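PDB 3TC3: UV damage endonuclease from Sulfolobus acidocaldarius, which probably nicks DNA at ultraviolet-induced and other lesions, acting as a manganese-binding TIM-barrel endonuclease of DNA excision repair. Local coordinates for residues L43-S47 with E48-L52. Sequence-based numbering, arbitrary orientation.
Sequences LSSLS and EERVL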
ATOM      1  N   LEU A  43       5.809  21.979   5.483  1.00 26.59           N
ATOM      2  CA  LEU A  43       4.642  22.857   5.756  1.00 27.95           C
ATOM      3  C   LEU A  43       4.977  24.334   5.497  1.00 29.39           C
ATOM      4  O   LEU A  43       4.204  25.100   4.882  1.00 31.74           O
ATOM      5  CB  LEU A  43       4.123  22.649   7.188  1.00 30.74           C
ATOM      6  CG  LEU A  43       2.889  23.480   7.511  1.00 29.85           C
ATOM      7  CD1 LEU A  43       1.726  23.291   6.458  1.00 31.98           C
ATOM      8  CD2 LEU A  43       2.429  23.247   8.947  1.00 32.74           C
ATOM      9  N   SER A  44       6.168  24.713   5.917  1.00 29.90           N
ATOM     10  CA  SER A  44       6.624  26.093   5.786  1.00 30.16           C
ATOM     11  C   SER A  44       6.737  26.592   4.327  1.00 30.96           C
ATOM     12  O   SER A  44       6.913  27.788   4.108  1.00 31.85           O
ATOM     13  CB  SER A  44       7.957  26.215   6.549  1.00 30.83           C
ATOM     14  OG  SER A  44       9.004  25.511   5.867  1.00 32.31           O
ATOM     15  N   SER A  45       6.755  25.656   3.361  1.00 26.99           N
ATOM     16  CA  SER A  45       6.819  25.902   1.924  1.00 27.09           C
ATOM     17  C   SER A  45       5.481  25.827   1.216  1.00 25.12           C
ATOM     18  O   SER A  45       5.415  26.034  -0.033  1.00 27.34           O
ATOM     19  CB  SER A  45       7.734  24.869   1.278  1.00 26.41           C
ATOM     20  OG  SER A  45       9.027  24.856   1.855  1.00 29.31           O
ATOM     21  N   LEU A  46       4.402  25.615   1.974  1.00 25.76           N
ATOM     22  CA  LEU A  46       3.094  25.462   1.348  1.00 25.13           C
ATOM     23  C   LEU A  46       2.713  26.661   0.490  1.00 25.79           C
ATOM     24  O   LEU A  46       2.581  27.800   0.993  1.00 29.40           O
ATOM     25  CB  LEU A  46       2.019  25.089   2.402  1.00 24.93           C
ATOM     26  CG  LEU A  46       0.544  24.992   1.992  1.00 25.18           C
ATOM     27  CD1 LEU A  46       0.393  23.866   0.934  1.00 27.31           C
ATOM     28  CD2 LEU A  46      -0.292  24.621   3.229  1.00 25.56           C
ATOM     29  N   SER A  47       2.477  26.448  -0.801  1.00 26.35           N
ATOM     30  CA  SER A  47       1.740  27.478  -1.580  1.00 25.49           C
ATOM     31  C   SER A  47       1.140  26.730  -2.752  1.00 26.56           C
ATOM     32  O   SER A  47       1.581  25.553  -3.078  1.00 26.16           O
ATOM     33  CB  SER A  47       2.733  28.537  -2.113  1.00 27.07           C
ATOM     34  OG  SER A  47       3.435  28.034  -3.235  1.00 26.85           O
ATOM     35  N   GLU A  48       0.144  27.314  -3.359  1.00 26.93           N
ATOM     36  CA  GLU A  48      -0.360  26.747  -4.552  1.00 27.81           C
ATOM     37  C   GLU A  48       0.657  26.458  -5.638  1.00 28.23           C
ATOM     38  O   GLU A  48       0.724  25.335  -6.168  1.00 27.42           O
ATOM     39  CB  GLU A  48      -1.598  27.489  -5.043  1.00 29.57           C
ATOM     40  CG  GLU A  48      -1.967  27.044  -6.422  1.00 35.17           C
ATOM     41  CD  GLU A  48      -3.362  27.356  -6.825  1.00 40.31           C
ATOM     42  OE1 GLU A  48      -4.318  26.768  -6.241  1.00 42.99           O
ATOM     43  OE2 GLU A  48      -3.481  28.197  -7.736  1.00 45.12           O
ATOM     44  N   GLU A  49       1.425  27.469  -6.055  1.00 28.61           N
ATOM     45  CA  GLU A  49       2.436  27.238  -7.029  1.00 29.32           C
ATOM     46  C   GLU A  49       3.344  26.092  -6.700  1.00 29.39           C
ATOM     47  O   GLU A  49       3.588  25.307  -7.571  1.00 28.02           O
ATOM     48  CB  GLU A  49       3.305  28.484  -7.213  1.00 32.67           C
ATOM     49  CG  GLU A  49       3.886  28.577  -8.567  1.00 37.94           C
ATOM     50  CD  GLU A  49       4.365  30.003  -8.843  1.00 43.47           C
ATOM     51  OE1 GLU A  49       3.572  30.961  -8.620  1.00 46.23           O
ATOM     52  OE2 GLU A  49       5.540  30.143  -9.242  1.00 50.49           O
ATOM     53  N   ARG A  50       3.918  26.041  -5.488  1.00 27.64           N
ATOM     54  CA  ARG A  50       4.840  24.940  -5.125  1.00 27.61           C
ATOM     55  C   ARG A  50       4.133  23.559  -5.116  1.00 25.04           C
ATOM     56  O   ARG A  50       4.735  22.538  -5.573  1.00 24.00           O
ATOM     57  CB  ARG A  50       5.458  25.196  -3.773  1.00 27.10           C
ATOM     58  CG  ARG A  50       6.474  24.204  -3.304  1.00 33.27           C
ATOM     59  CD  ARG A  50       7.820  24.810  -3.034  1.00 41.02           C
ATOM     60  NE  ARG A  50       8.512  24.009  -2.027  1.00 45.64           N
ATOM     61  CZ  ARG A  50       9.470  23.127  -2.304  1.00 46.13           C
ATOM     62  NH1 ARG A  50       9.877  22.955  -3.551  1.00 52.01           N
ATOM     63  NH2 ARG A  50      10.028  22.427  -1.334  1.00 46.11           N
ATOM     64  N   VAL A  51       2.910  23.508  -4.600  1.00 23.54           N
ATOM     65  CA  VAL A  51       2.184  22.227  -4.637  1.00 22.46           C
ATOM     66  C   VAL A  51       1.995  21.775  -6.071  1.00 24.05           C
ATOM     67  O   VAL A  51       2.215  20.615  -6.356  1.00 23.09           O
ATOM     68  CB  VAL A  51       0.820  22.335  -3.924  1.00 21.83           C
ATOM     69  CG1 VAL A  51      -0.131  21.134  -4.270  1.00 21.56           C
ATOM     70  CG2 VAL A  51       1.055  22.450  -2.424  1.00 21.91           C
ATOM     71  N   LEU A  52       1.590  22.654  -6.982  1.00 24.42           N
ATOM     72  CA  LEU A  52       1.369  22.263  -8.375  1.00 24.86           C
ATOM     73  C   LEU A  52       2.679  21.854  -9.039  1.00 24.83           C
ATOM     74  O   LEU A  52       2.697  20.890  -9.776  1.00 25.81           O
ATOM     75  CB  LEU A  52       0.647  23.395  -9.165  1.00 25.11           C
ATOM     76  CG  LEU A  52      -0.755  23.591  -8.582  1.00 25.12           C
ATOM     77  CD1 LEU A  52      -1.340  25.012  -8.957  1.00 27.98           C
ATOM     78  CD2 LEU A  52      -1.709  22.435  -8.929  1.00 26.67           C
TER
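Ser47 closes the loop that follows strand 22-27 and serves as N-cap of helix 48-71, gripping the first turn twice. Its OG accepts from Arg50 N at 3.0 Å, and the N-H...O angle of 171° makes this a nearly straight capping bond. With chi1 at 77°, OG sits between the backbone N and the carbonyl carbon and is swung over the start of the helix. Serine suits the place because its short hydroxyl reaches an amide that has no preceding turn to bond to. Its carbonyl O takes Val51 N at 2.9 Å, the first regular helical bond, and Leu52 N follows by bonding to Glu48 O. Replacing Ser47 by an alanine removes OG and would probably leave Arg50 N without its capping acceptor, so that the first turn might fray, although the carbonyl bond could remain. Beside the cap, Leu46 and Val51 lie side by side, CD1 meeting CG2 at 3.7 Å, a small apolar contact from the residue before the cap to the fourth residue of the helix; Phe92 also packs on Val51. The Arg50 chain bends at chi2 (121°) back along the loop, and Ser45 CB comes to the guanidinium edge, 3.5 Å from NE. One serine thus satisfies two amides at the helix start, through hydroxyl and carbonyl, while its neighbours add apolar and van der Waals contacts.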